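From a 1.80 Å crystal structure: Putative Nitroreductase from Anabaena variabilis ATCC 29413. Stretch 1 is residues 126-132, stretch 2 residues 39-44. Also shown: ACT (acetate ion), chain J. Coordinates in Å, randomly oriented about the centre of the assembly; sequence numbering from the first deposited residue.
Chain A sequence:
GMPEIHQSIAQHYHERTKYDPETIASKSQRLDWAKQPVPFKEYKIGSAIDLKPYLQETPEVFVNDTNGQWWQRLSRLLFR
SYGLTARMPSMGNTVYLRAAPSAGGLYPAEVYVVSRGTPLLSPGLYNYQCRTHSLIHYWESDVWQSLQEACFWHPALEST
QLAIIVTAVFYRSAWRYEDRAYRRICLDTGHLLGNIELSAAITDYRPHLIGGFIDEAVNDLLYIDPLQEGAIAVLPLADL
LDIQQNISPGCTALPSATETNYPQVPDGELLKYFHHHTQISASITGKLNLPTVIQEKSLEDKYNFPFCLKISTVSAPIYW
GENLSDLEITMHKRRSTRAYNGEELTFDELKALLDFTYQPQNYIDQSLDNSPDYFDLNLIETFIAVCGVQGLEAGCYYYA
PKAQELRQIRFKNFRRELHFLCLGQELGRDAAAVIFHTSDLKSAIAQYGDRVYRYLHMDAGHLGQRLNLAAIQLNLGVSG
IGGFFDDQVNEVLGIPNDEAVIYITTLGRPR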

# COMPACT_ATOMS: atom_id res chain seq x y z
N TYR A 126 10.54 14.67 12.66
CA TYR A 126 10.35 15.48 11.46
C TYR A 126 9.08 15.05 10.72
O TYR A 126 8.81 13.86 10.55
CB TYR A 126 11.52 15.28 10.49
CG TYR A 126 12.90 15.63 11.04
CD1 TYR A 126 13.57 14.76 11.91
CD2 TYR A 126 13.54 16.78 10.64
CE1 TYR A 126 14.82 15.06 12.38
CE2 TYR A 126 14.80 17.08 11.10
CZ TYR A 126 15.43 16.23 11.98
OH TYR A 126 16.67 16.59 12.43
N ASN A 127 8.28 16.03 10.29
CA ASN A 127 7.13 15.77 9.46
C ASN A 127 7.48 16.13 8.02
O ASN A 127 8.01 17.22 7.75
CB ASN A 127 5.92 16.58 9.91
CG ASN A 127 4.72 16.38 9.01
OD1 ASN A 127 4.41 17.25 8.22
ND2 ASN A 127 4.09 15.19 9.07
N TYR A 128 7.15 15.25 7.10
CA TYR A 128 7.36 15.50 5.67
C TYR A 128 6.23 16.39 5.10
O TYR A 128 5.07 16.03 5.11
CB TYR A 128 7.49 14.19 4.86
CG TYR A 128 7.68 14.50 3.38
CD1 TYR A 128 8.80 15.22 2.94
CD2 TYR A 128 6.72 14.13 2.44
CE1 TYR A 128 8.94 15.59 1.60
CE2 TYR A 128 6.87 14.44 1.09
CZ TYR A 128 7.97 15.18 0.67
OH TYR A 128 8.06 15.48 -0.65
N GLN A 129 6.61 17.54 4.59
CA GLN A 129 5.67 18.51 4.02
C GLN A 129 5.67 18.37 2.50
O GLN A 129 6.58 18.84 1.82
CB GLN A 129 6.12 19.90 4.41
CG GLN A 129 5.96 20.20 5.88
CD GLN A 129 4.53 20.53 6.22
OE1 GLN A 129 3.91 21.36 5.55
NE2 GLN A 129 3.98 19.88 7.23
N CYS A 130 4.66 17.69 1.98
CA CYS A 130 4.47 17.47 0.55
C CYS A 130 4.41 18.79 -0.22
O CYS A 130 4.96 18.89 -1.31
CB CYS A 130 3.17 16.69 0.29
SG CYS A 130 3.13 15.02 0.97
N ARG A 131 3.79 19.80 0.37
CA ARG A 131 3.58 21.07 -0.35
C ARG A 131 4.83 21.82 -0.73
O ARG A 131 4.87 22.49 -1.76
CB ARG A 131 2.68 22.01 0.47
CG ARG A 131 1.23 21.60 0.44
CD ARG A 131 0.48 22.45 1.45
NE ARG A 131 1.00 22.12 2.77
CZ ARG A 131 0.65 22.70 3.91
NH1 ARG A 131 -0.28 23.65 3.91
NH2 ARG A 131 1.23 22.29 5.04
N THR A 132 5.86 21.72 0.10
CA THR A 132 7.08 22.46 -0.10
C THR A 132 8.29 21.54 -0.28
O THR A 132 9.41 22.01 -0.48
CB THR A 132 7.29 23.37 1.12
OG1 THR A 132 7.27 22.58 2.32
CG2 THR A 132 6.17 24.43 1.16
C ACT J . 4.06 24.63 8.31
O ACT J . 3.93 23.44 7.92
OXT ACT J . 3.00 25.29 8.40
CH3 ACT J . 5.38 25.25 8.67
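Stretch 2 (39-44) PFKEYK

The most unusual feature of this contact is the setting of Arg131, whose side chain lies across the ring of Phe40 while its guanidinium pairs with Glu42. The methylene CG of Arg131 sits 3.5 Å from the centroid of the Phe40 ring, only 11° off the ring normal, in a CH-pi contact. Farther along the same side chain, Phe40 CG, at the near margin of the ring, lies over one face of the guanidinium, 3.4 Å from Arg131 NE. The carboxylate of Glu42 approaches at the guanidinium edge, near its plane, where the N-H groups point. There Arg131 NH1 donates to Glu42 OE2 at 2.9 Å in a salt bridge, and a weak second hydrogen bond runs from Arg131 NH2 to Glu42 OE1 at 3.5 Å. Arginine suits this place because its flat cation can offer a face to an aromatic ring and an edge to an acid at once.

Stretch 2 has no regular helix or strand, yet from Phe40 to Tyr43 its backbone is extended, with phi between -143° and -98° and psi between 129° and 152°. It passes the end of a strand, residues 126-129 of stretch 1, and the turn that follows, where Cys130 and Arg131 adopt helix-like backbone angles. The end-to-end directions of the touching parts are 123° apart, so the two run obliquely, and the nearest CA atoms, those of Gln129 and Phe40, are 7.2 Å apart. Side chains therefore fill the space between the two backbones.

The central link is made by Gln129. Its CA-to-CB bond points sideways, but its m, m rotamer brings the amide closer to stretch 2, and NE2 donates to Lys41 O at 2.8 Å with a nearly straight angle of 172°. An amide suits this position because it can both give and accept: Gln129 NE2 also donates to Asn127 OD1 at 2.8 Å, while Gln129 OE1 accepts from Arg131 NH2 at 2.9 Å. The three polar side chains are thus tied together before they meet stretch 2.

Asn127 points toward stretch 2, and its OD1 lies 3.4 Å from Tyr43 CE1. A water adds a further link: its oxygen accepts from Lys41 N at 3.0 Å and lies 2.9 Å from Asn127 OD1. Lys41 contributes chiefly its backbone here; the end of its side chain leads away, and its NZ is satisfied elsewhere in the structure. Tyr43 turns toward stretch 1 and presents its ring edge to the Gln129 amide, with CD1 3.9 Å from Gln129 NE2. Small Cys130 meets the edge of the Phe40 ring, its CB 4.2 Å from Phe40 CE1, an apolar contact at the ring edge, while Arg131 CG covers the ring face.

An acetate ion, probably from the crystallisation liquor, lies close to both stretches. Its O atom accepts a weak hydrogen bond from Tyr43 N at 3.5 Å and lies 3.2 Å from Gln129 OE1.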

# COMPACT_ATOMS: atom_id res chain seq x y z
N PRO A 39 -5.43 18.05 3.21
CA PRO A 39 -4.64 16.84 3.47
C PRO A 39 -3.15 17.09 3.72
O PRO A 39 -2.28 16.42 3.17
CB PRO A 39 -4.91 16.02 2.19
CG PRO A 39 -4.96 17.05 1.14
CD PRO A 39 -5.57 18.30 1.76
N PHE A 40 -2.86 18.09 4.55
CA PHE A 40 -1.49 18.40 4.92
C PHE A 40 -1.54 18.82 6.39
O PHE A 40 -2.54 19.40 6.83
CB PHE A 40 -0.95 19.60 4.11
CG PHE A 40 -1.17 19.50 2.62
CD1 PHE A 40 -0.37 18.67 1.83
CD2 PHE A 40 -2.18 20.23 2.01
CE1 PHE A 40 -0.56 18.60 0.44
CE2 PHE A 40 -2.38 20.15 0.65
CZ PHE A 40 -1.58 19.32 -0.13
N LYS A 41 -0.45 18.61 7.13
CA LYS A 41 -0.36 19.08 8.51
C LYS A 41 0.39 20.40 8.61
O LYS A 41 1.38 20.62 7.90
CB LYS A 41 0.32 18.06 9.43
CG LYS A 41 -0.44 16.75 9.59
CD LYS A 41 0.11 15.84 10.67
CE LYS A 41 0.01 16.40 12.09
NZ LYS A 41 0.27 15.35 13.13
N GLU A 42 -0.07 21.27 9.51
CA GLU A 42 0.57 22.56 9.77
C GLU A 42 1.34 22.51 11.07
O GLU A 42 0.87 21.92 12.05
CB GLU A 42 -0.47 23.67 9.91
CG GLU A 42 -1.42 23.76 8.76
CD GLU A 42 -0.77 24.26 7.49
OE1 GLU A 42 0.44 24.57 7.51
OE2 GLU A 42 -1.50 24.33 6.47
N TYR A 43 2.52 23.09 11.08
CA TYR A 43 3.33 23.20 12.30
C TYR A 43 3.64 24.68 12.55
O TYR A 43 4.04 25.41 11.65
CB TYR A 43 4.58 22.38 12.22
CG TYR A 43 4.29 20.92 12.25
CD1 TYR A 43 3.94 20.25 11.09
CD2 TYR A 43 4.31 20.21 13.45
CE1 TYR A 43 3.65 18.93 11.11
CE2 TYR A 43 4.03 18.87 13.46
CZ TYR A 43 3.67 18.25 12.28
OH TYR A 43 3.40 16.92 12.31
N LYS A 44 3.37 25.13 13.76
CA LYS A 44 3.61 26.51 14.10
C LYS A 44 5.00 26.62 14.73
O LYS A 44 5.58 27.69 14.76
CB LYS A 44 2.52 27.03 15.06
O HOH W 1 2.12 17.15 6.44